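Local coordinates for insecticidal protein (Brevibacillus laterosporus, PDB 7ML9), which is an insecticidal toxin active against the western corn rootworm, probably killing by forming beta-barrel pores in membranes, at residues Asn140-Ala154 with Ser168-Thr180. Sequence-based numbering, arbitrary orientation.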
ATOM      1  N   ASN A 140      -7.375  -1.207   1.813  1.00 25.21           N
ATOM      2  CA  ASN A 140      -6.189  -0.416   2.094  1.00 18.69           C
ATOM      3  C   ASN A 140      -6.599   0.796   2.923  1.00 26.95           C
ATOM      4  O   ASN A 140      -7.776   1.160   2.986  1.00 27.30           O
ATOM      5  CB  ASN A 140      -5.460  -0.047   0.791  1.00 18.41           C
ATOM      6  CG  ASN A 140      -6.146   1.076   0.003  1.00 23.46           C
ATOM      7  OD1 ASN A 140      -6.523   2.100   0.562  1.00 28.19           O
ATOM      8  ND2 ASN A 140      -6.266   0.893  -1.311  1.00 23.39           N
ATOM      9  N   THR A 141      -5.612   1.397   3.588  1.00 22.40           N
ATOM     10  CA  THR A 141      -5.792   2.632   4.343  1.00 22.21           C
ATOM     11  C   THR A 141      -4.593   3.526   4.073  1.00 25.04           C
ATOM     12  O   THR A 141      -3.453   3.057   4.127  1.00 22.31           O
ATOM     13  CB  THR A 141      -5.906   2.373   5.851  1.00 29.91           C
ATOM     14  OG1 THR A 141      -7.090   1.613   6.131  1.00 34.05           O
ATOM     15  CG2 THR A 141      -5.972   3.692   6.612  1.00 29.74           C
ATOM     16  N   THR A 142      -4.840   4.794   3.767  1.00 24.18           N
ATOM     17  CA  THR A 142      -3.747   5.753   3.658  1.00 23.55           C
ATOM     18  C   THR A 142      -3.425   6.260   5.057  1.00 23.19           C
ATOM     19  O   THR A 142      -4.248   6.932   5.688  1.00 21.69           O
ATOM     20  CB  THR A 142      -4.122   6.886   2.716  1.00 24.90           C
ATOM     21  OG1 THR A 142      -4.355   6.348   1.408  1.00 20.86           O
ATOM     22  CG2 THR A 142      -2.971   7.909   2.652  1.00 19.41           C
ATOM     23  N   THR A 143      -2.249   5.894   5.566  1.00 19.50           N
ATOM     24  CA  THR A 143      -1.906   6.196   6.949  1.00 22.33           C
ATOM     25  C   THR A 143      -1.068   7.463   7.085  1.00 23.62           C
ATOM     26  O   THR A 143      -1.171   8.155   8.100  1.00 21.22           O
ATOM     27  CB  THR A 143      -1.145   5.013   7.575  1.00 22.67           C
ATOM     28  OG1 THR A 143      -0.016   4.683   6.760  1.00 21.99           O
ATOM     29  CG2 THR A 143      -2.062   3.758   7.679  1.00 22.59           C
ATOM     30  N   HIS A 144      -0.222   7.761   6.100  1.00 20.55           N
ATOM     31  CA  HIS A 144       0.496   9.033   6.008  1.00 22.93           C
ATOM     32  C   HIS A 144       0.145   9.620   4.648  1.00 17.74           C
ATOM     33  O   HIS A 144       0.763   9.259   3.638  1.00 16.91           O
ATOM     34  CB  HIS A 144       1.999   8.845   6.146  1.00 21.49           C
ATOM     35  CG  HIS A 144       2.435   8.352   7.489  1.00 28.62           C
ATOM     36  ND1 HIS A 144       2.053   7.128   7.998  1.00 33.45           N
ATOM     37  CD2 HIS A 144       3.258   8.903   8.411  1.00 31.48           C
ATOM     38  CE1 HIS A 144       2.606   6.955   9.185  1.00 33.95           C
ATOM     39  NE2 HIS A 144       3.344   8.017   9.458  1.00 41.16           N
ATOM     40  N   GLY A 145      -0.858  10.508   4.622  1.00 18.45           N
ATOM     41  CA  GLY A 145      -1.359  11.026   3.371  1.00 20.13           C
ATOM     42  C   GLY A 145      -0.524  12.177   2.821  1.00 21.34           C
ATOM     43  O   GLY A 145       0.268  12.804   3.524  1.00 17.85           O
ATOM     44  N   LEU A 146      -0.710  12.441   1.530  1.00 19.51           N
ATOM     45  CA  LEU A 146      -0.078  13.567   0.850  1.00 18.46           C
ATOM     46  C   LEU A 146      -1.186  14.463   0.312  1.00 24.27           C
ATOM     47  O   LEU A 146      -1.974  14.043  -0.546  1.00 19.94           O
ATOM     48  CB  LEU A 146       0.856  13.092  -0.269  1.00 19.63           C
ATOM     49  CG  LEU A 146       2.050  12.200   0.110  1.00 18.98           C
ATOM     50  CD1 LEU A 146       2.752  11.638  -1.129  1.00 22.71           C
ATOM     51  CD2 LEU A 146       3.046  12.935   0.972  1.00 23.26           C
ATOM     52  N   LYS A 147      -1.271  15.682   0.841  1.00 17.70           N
ATOM     53  CA  LYS A 147      -2.211  16.688   0.343  1.00 17.94           C
ATOM     54  C   LYS A 147      -1.519  17.441  -0.787  1.00 22.77           C
ATOM     55  O   LYS A 147      -0.631  18.262  -0.547  1.00 18.13           O
ATOM     56  CB  LYS A 147      -2.643  17.630   1.457  1.00 21.36           C
ATOM     57  CG  LYS A 147      -3.669  18.655   0.994  1.00 25.11           C
ATOM     58  CD  LYS A 147      -4.323  19.370   2.163  1.00 33.85           C
ATOM     59  CE  LYS A 147      -4.857  20.728   1.728  1.00 45.62           C
ATOM     60  NZ  LYS A 147      -5.902  21.237   2.666  1.00 52.90           N
ATOM     61  N   LEU A 148      -1.908  17.144  -2.024  1.00 19.60           N
ATOM     62  CA  LEU A 148      -1.209  17.635  -3.198  1.00 22.16           C
ATOM     63  C   LEU A 148      -1.961  18.728  -3.939  1.00 22.27           C
ATOM     64  O   LEU A 148      -1.417  19.272  -4.904  1.00 22.58           O
ATOM     65  CB  LEU A 148      -0.913  16.471  -4.148  1.00 21.57           C
ATOM     66  CG  LEU A 148       0.118  15.483  -3.593  1.00 21.79           C
ATOM     67  CD1 LEU A 148      -0.019  14.123  -4.281  1.00 26.15           C
ATOM     68  CD2 LEU A 148       1.538  16.052  -3.792  1.00 22.24           C
ATOM     69  N   GLY A 149      -3.176  19.073  -3.514  1.00 21.78           N
ATOM     70  CA  GLY A 149      -3.962  20.090  -4.185  1.00 24.69           C
ATOM     71  C   GLY A 149      -4.793  19.579  -5.338  1.00 35.36           C
ATOM     72  O   GLY A 149      -5.464  20.376  -6.009  1.00 29.52           O
ATOM     73  N   VAL A 150      -4.762  18.272  -5.589  1.00 25.81           N
ATOM     74  CA  VAL A 150      -5.516  17.629  -6.654  1.00 30.66           C
ATOM     75  C   VAL A 150      -5.676  16.171  -6.247  1.00 33.76           C
ATOM     76  O   VAL A 150      -4.799  15.594  -5.591  1.00 26.98           O
ATOM     77  CB  VAL A 150      -4.809  17.780  -8.025  1.00 28.01           C
ATOM     78  CG1 VAL A 150      -3.368  17.269  -7.966  1.00 29.74           C
ATOM     79  CG2 VAL A 150      -5.575  17.071  -9.117  1.00 39.18           C
ATOM     80  N   LYS A 151      -6.818  15.583  -6.598  1.00 37.23           N
ATOM     81  CA  LYS A 151      -7.030  14.176  -6.283  1.00 26.90           C
ATOM     82  C   LYS A 151      -5.949  13.338  -6.950  1.00 27.49           C
ATOM     83  O   LYS A 151      -5.704  13.446  -8.155  1.00 31.26           O
ATOM     84  CB  LYS A 151      -8.422  13.721  -6.731  1.00 40.20           C
ATOM     85  CG  LYS A 151      -8.760  12.295  -6.284  1.00 42.77           C
ATOM     86  CD  LYS A 151      -9.650  11.581  -7.286  1.00 49.98           C
ATOM     87  CE  LYS A 151      -9.943  10.155  -6.851  1.00 56.27           C
ATOM     88  NZ  LYS A 151     -10.526   9.383  -7.995  1.00 60.88           N
ATOM     89  N   THR A 152      -5.279  12.515  -6.151  1.00 24.47           N
ATOM     90  CA  THR A 152      -4.130  11.748  -6.600  1.00 27.38           C
ATOM     91  C   THR A 152      -4.314  10.314  -6.126  1.00 29.00           C
ATOM     92  O   THR A 152      -4.625  10.081  -4.952  1.00 25.39           O
ATOM     93  CB  THR A 152      -2.821  12.348  -6.053  1.00 32.18           C
ATOM     94  OG1 THR A 152      -2.673  13.686  -6.548  1.00 32.23           O
ATOM     95  CG2 THR A 152      -1.611  11.516  -6.466  1.00 23.38           C
ATOM     96  N   THR A 153      -4.166   9.373  -7.053  1.00 29.56           N
ATOM     97  CA  THR A 153      -4.344   7.953  -6.786  1.00 30.13           C
ATOM     98  C   THR A 153      -3.193   7.198  -7.419  1.00 25.39           C
ATOM     99  O   THR A 153      -2.544   7.672  -8.358  1.00 34.05           O
ATOM    100  CB  THR A 153      -5.671   7.387  -7.355  1.00 32.92           C
ATOM    101  OG1 THR A 153      -5.712   7.578  -8.774  1.00 39.75           O
ATOM    102  CG2 THR A 153      -6.874   8.042  -6.720  1.00 32.63           C
ATOM    103  N   ALA A 154      -2.946   6.001  -6.893  1.00 25.51           N
ATOM    104  CA  ALA A 154      -1.941   5.130  -7.478  1.00 27.36           C
ATOM    105  C   ALA A 154      -2.287   3.698  -7.100  1.00 26.62           C
ATOM    106  O   ALA A 154      -2.749   3.435  -5.984  1.00 21.60           O
ATOM    107  CB  ALA A 154      -0.517   5.479  -7.015  1.00 27.48           C
ATOM    108  N   SER A 168      -3.857  -6.414  -6.464  1.00 37.63           N
ATOM    109  CA  SER A 168      -3.597  -4.979  -6.511  1.00 36.22           C
ATOM    110  C   SER A 168      -4.640  -4.223  -5.698  1.00 35.77           C
ATOM    111  O   SER A 168      -5.669  -4.768  -5.288  1.00 31.54           O
ATOM    112  CB  SER A 168      -3.566  -4.459  -7.950  1.00 35.82           C
ATOM    113  OG  SER A 168      -4.869  -4.444  -8.497  1.00 37.09           O
ATOM    114  N   THR A 169      -4.352  -2.942  -5.465  1.00 28.02           N
ATOM    115  CA  THR A 169      -5.201  -2.090  -4.648  1.00 27.98           C
ATOM    116  C   THR A 169      -4.833  -0.650  -4.991  1.00 28.15           C
ATOM    117  O   THR A 169      -3.678  -0.358  -5.298  1.00 25.76           O
ATOM    118  CB  THR A 169      -5.016  -2.389  -3.155  1.00 27.80           C
ATOM    119  OG1 THR A 169      -6.010  -1.711  -2.379  1.00 25.62           O
ATOM    120  CG2 THR A 169      -3.611  -1.984  -2.658  1.00 25.10           C
ATOM    121  N   GLU A 170      -5.830   0.226  -4.988  1.00 24.75           N
ATOM    122  CA  GLU A 170      -5.657   1.609  -5.418  1.00 29.64           C
ATOM    123  C   GLU A 170      -5.732   2.530  -4.208  1.00 29.24           C
ATOM    124  O   GLU A 170      -6.751   2.566  -3.507  1.00 25.01           O
ATOM    125  CB  GLU A 170      -6.702   2.009  -6.461  1.00 31.78           C
ATOM    126  CG  GLU A 170      -6.449   3.397  -7.038  1.00 36.74           C
ATOM    127  CD  GLU A 170      -7.389   3.753  -8.174  1.00 54.12           C
ATOM    128  OE1 GLU A 170      -8.599   3.459  -8.059  1.00 54.80           O
ATOM    129  OE2 GLU A 170      -6.909   4.319  -9.186  1.00 54.37           O
ATOM    130  N   TYR A 171      -4.648   3.260  -3.959  1.00 24.52           N
ATOM    131  CA  TYR A 171      -4.599   4.211  -2.863  1.00 20.77           C
ATOM    132  C   TYR A 171      -5.086   5.569  -3.334  1.00 22.07           C
ATOM    133  O   TYR A 171      -4.742   6.014  -4.432  1.00 26.07           O
ATOM    134  CB  TYR A 171      -3.170   4.357  -2.328  1.00 17.56           C
ATOM    135  CG  TYR A 171      -2.734   3.206  -1.476  1.00 17.78           C
ATOM    136  CD1 TYR A 171      -3.008   3.183  -0.122  1.00 17.77           C
ATOM    137  CD2 TYR A 171      -2.065   2.132  -2.034  1.00 22.36           C
ATOM    138  CE1 TYR A 171      -2.616   2.120   0.659  1.00 20.37           C
ATOM    139  CE2 TYR A 171      -1.671   1.067  -1.264  1.00 25.34           C
ATOM    140  CZ  TYR A 171      -1.951   1.065   0.075  1.00 21.47           C
ATOM    141  OH  TYR A 171      -1.555   0.000   0.850  1.00 23.08           O
ATOM    142  N   ASN A 172      -5.893   6.216  -2.505  1.00 24.62           N
ATOM    143  CA  ASN A 172      -6.119   7.650  -2.608  1.00 29.36           C
ATOM    144  C   ASN A 172      -5.201   8.332  -1.600  1.00 21.94           C
ATOM    145  O   ASN A 172      -5.224   7.999  -0.411  1.00 22.19           O
ATOM    146  CB  ASN A 172      -7.583   8.008  -2.345  1.00 33.80           C
ATOM    147  CG  ASN A 172      -7.885   9.468  -2.635  1.00 41.59           C
ATOM    148  OD1 ASN A 172      -7.183  10.366  -2.164  1.00 31.26           O
ATOM    149  ND2 ASN A 172      -8.925   9.713  -3.430  1.00 42.67           N
ATOM    150  N   PHE A 173      -4.408   9.296  -2.080  1.00 28.33           N
ATOM    151  CA  PHE A 173      -3.331   9.858  -1.270  1.00 25.09           C
ATOM    152  C   PHE A 173      -3.827  10.733  -0.127  1.00 21.35           C
ATOM    153  O   PHE A 173      -3.018  11.111   0.726  1.00 26.73           O
ATOM    154  CB  PHE A 173      -2.364  10.652  -2.155  1.00 23.58           C
ATOM    155  CG  PHE A 173      -1.384   9.795  -2.933  1.00 23.05           C
ATOM    156  CD1 PHE A 173      -1.679   8.480  -3.279  1.00 27.02           C
ATOM    157  CD2 PHE A 173      -0.162  10.315  -3.321  1.00 24.96           C
ATOM    158  CE1 PHE A 173      -0.770   7.702  -3.999  1.00 26.10           C
ATOM    159  CE2 PHE A 173       0.753   9.551  -4.037  1.00 25.14           C
ATOM    160  CZ  PHE A 173       0.452   8.235  -4.376  1.00 27.68           C
ATOM    161  N   GLN A 174      -5.113  11.066  -0.057  1.00 22.39           N
ATOM    162  CA  GLN A 174      -5.571  11.879   1.063  1.00 26.07           C
ATOM    163  C   GLN A 174      -5.498  11.091   2.364  1.00 34.07           C
ATOM    164  O   GLN A 174      -5.859   9.908   2.412  1.00 32.36           O
ATOM    165  CB  GLN A 174      -6.999  12.375   0.837  1.00 32.66           C
ATOM    166  CG  GLN A 174      -7.570  13.162   2.023  1.00 37.20           C
ATOM    167  CD  GLN A 174      -9.057  13.481   1.879  1.00 55.32           C
ATOM    168  OE1 GLN A 174      -9.523  13.880   0.806  1.00 51.90           O
ATOM    169  NE2 GLN A 174      -9.804  13.313   2.966  1.00 54.78           N
ATOM    170  N   ASN A 175      -5.020  11.755   3.424  1.00 25.65           N
ATOM    171  CA  ASN A 175      -4.942  11.138   4.747  1.00 33.78           C
ATOM    172  C   ASN A 175      -6.262  10.472   5.126  1.00 35.94           C
ATOM    173  O   ASN A 175      -7.341  11.035   4.924  1.00 31.22           O
ATOM    174  CB  ASN A 175      -4.584  12.191   5.797  1.00 33.70           C
ATOM    175  CG  ASN A 175      -4.422  11.604   7.189  1.00 40.25           C
ATOM    176  OD1 ASN A 175      -4.092  10.427   7.352  1.00 40.94           O
ATOM    177  ND2 ASN A 175      -4.650  12.432   8.205  1.00 48.20           N
ATOM    178  N   SER A 176      -6.160   9.258   5.675  1.00 35.22           N
ATOM    179  CA  SER A 176      -7.267   8.475   6.221  1.00 33.74           C
ATOM    180  C   SER A 176      -8.206   7.928   5.159  1.00 32.86           C
ATOM    181  O   SER A 176      -9.280   7.415   5.504  1.00 39.11           O
ATOM    182  CB  SER A 176      -8.081   9.277   7.244  1.00 34.30           C
ATOM    183  OG  SER A 176      -7.280   9.576   8.370  1.00 42.08           O
ATOM    184  N   SER A 177      -7.841   8.015   3.886  1.00 32.56           N
ATOM    185  CA  SER A 177      -8.616   7.361   2.841  1.00 35.33           C
ATOM    186  C   SER A 177      -8.591   5.852   3.051  1.00 41.40           C
ATOM    187  O   SER A 177      -7.532   5.270   3.310  1.00 29.96           O
ATOM    188  CB  SER A 177      -8.049   7.697   1.461  1.00 29.75           C
ATOM    189  OG  SER A 177      -8.187   9.082   1.167  1.00 42.39           O
ATOM    190  N   THR A 178      -9.762   5.225   2.948  1.00 41.47           N
ATOM    191  CA  THR A 178      -9.894   3.773   3.007  1.00 41.93           C
ATOM    192  C   THR A 178     -10.615   3.277   1.761  1.00 51.49           C
ATOM    193  O   THR A 178     -11.560   3.913   1.284  1.00 50.06           O
ATOM    194  CB  THR A 178     -10.663   3.313   4.254  1.00 45.88           C
ATOM    195  OG1 THR A 178     -12.008   3.800   4.181  1.00 52.32           O
ATOM    196  CG2 THR A 178     -10.022   3.827   5.526  1.00 39.01           C
ATOM    197  N   ASP A 179     -10.164   2.141   1.246  1.00 37.17           N
ATOM    198  CA  ASP A 179     -10.757   1.471   0.099  1.00 37.25           C
ATOM    199  C   ASP A 179     -11.029   0.023   0.491  1.00 45.12           C
ATOM    200  O   ASP A 179     -10.233  -0.579   1.218  1.00 31.31           O
ATOM    201  CB  ASP A 179      -9.804   1.520  -1.117  1.00 45.90           C
ATOM    202  CG  ASP A 179     -10.535   1.635  -2.449  1.00 59.28           C
ATOM    203  OD1 ASP A 179     -11.645   2.190  -2.475  1.00 63.97           O
ATOM    204  OD2 ASP A 179      -9.991   1.179  -3.485  1.00 54.19           O
ATOM    205  N   THR A 180     -12.155  -0.528   0.031  1.00 44.01           N
ATOM    206  CA  THR A 180     -12.428  -1.958   0.160  1.00 39.32           C
ATOM    207  C   THR A 180     -13.045  -2.461  -1.136  1.00 41.53           C
ATOM    208  O   THR A 180     -14.022  -1.889  -1.624  1.00 44.98           O
ATOM    209  CB  THR A 180     -13.358  -2.278   1.340  1.00 41.04           C
ATOM    210  OG1 THR A 180     -12.712  -1.954   2.574  1.00 42.67           O
ATOM    211  CG2 THR A 180     -13.706  -3.775   1.358  1.00 39.53           C
TER
HETATM  212  O   HOH W   1      -6.475   4.848   0.099  1.00 27.68           O
HETATM  213  O   HOH W   2      -6.049  12.638  -3.162  1.00 26.49           O
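Antiparallel pairing joins the two segments at both ends: Asn-140 with Asp-179 (hydrogen-bonded) and Thr-141 with Thr-178 pair within the long sheet, while Thr-153 with Asn-172 and Ala-154 with Tyr-171 (hydrogen-bonded) close the base of the beta hairpin of strands 153-160 and 165-172. The contact fastens this hairpin to the long sheet of an ETX/MTX2-type, aerolysin-like fold; in relatives such a hairpin is the membrane-inserting element, and a like role here is plausible. Asn-140 bridges sheet and hairpin. With CG between its backbone N and carbonyl carbon (chi1 76°), its amide lies stacked over one face of the Tyr-171 ring, the planes 19° apart. ND2 spends both hydrogens near the amide plane, one on Thr-169 OG1 (2.8 Å) and one on Glu-170 O (2.8 Å), the latter met from above its carbonyl plane, so the amide is fixed in rotation. Thr-142 OG1 gives its proton to Asn-172 O at 2.6 Å; a water 2.9 Å from this OG1 accepts from Asn-172 N and lies within bonding distance of Asn-140 OD1. Phe-173 lies among Leu-146, Leu-148 and Ala-154, while Thr-152 CG2 sits over its ring face in a CH-pi contact, 3.9 Å from the centroid. Asn-172 OD1 accepts the backbone N-H of Gln-174 (OD1 to N 3.0 Å) in an Asx turn, and a second water, donating to that OD1, accepts from Thr-152 N. In the type II beta turn from Gln-174 to Ser-177, Gln-174 O accepts from both N and OG of Ser-177, on the same face of its plane.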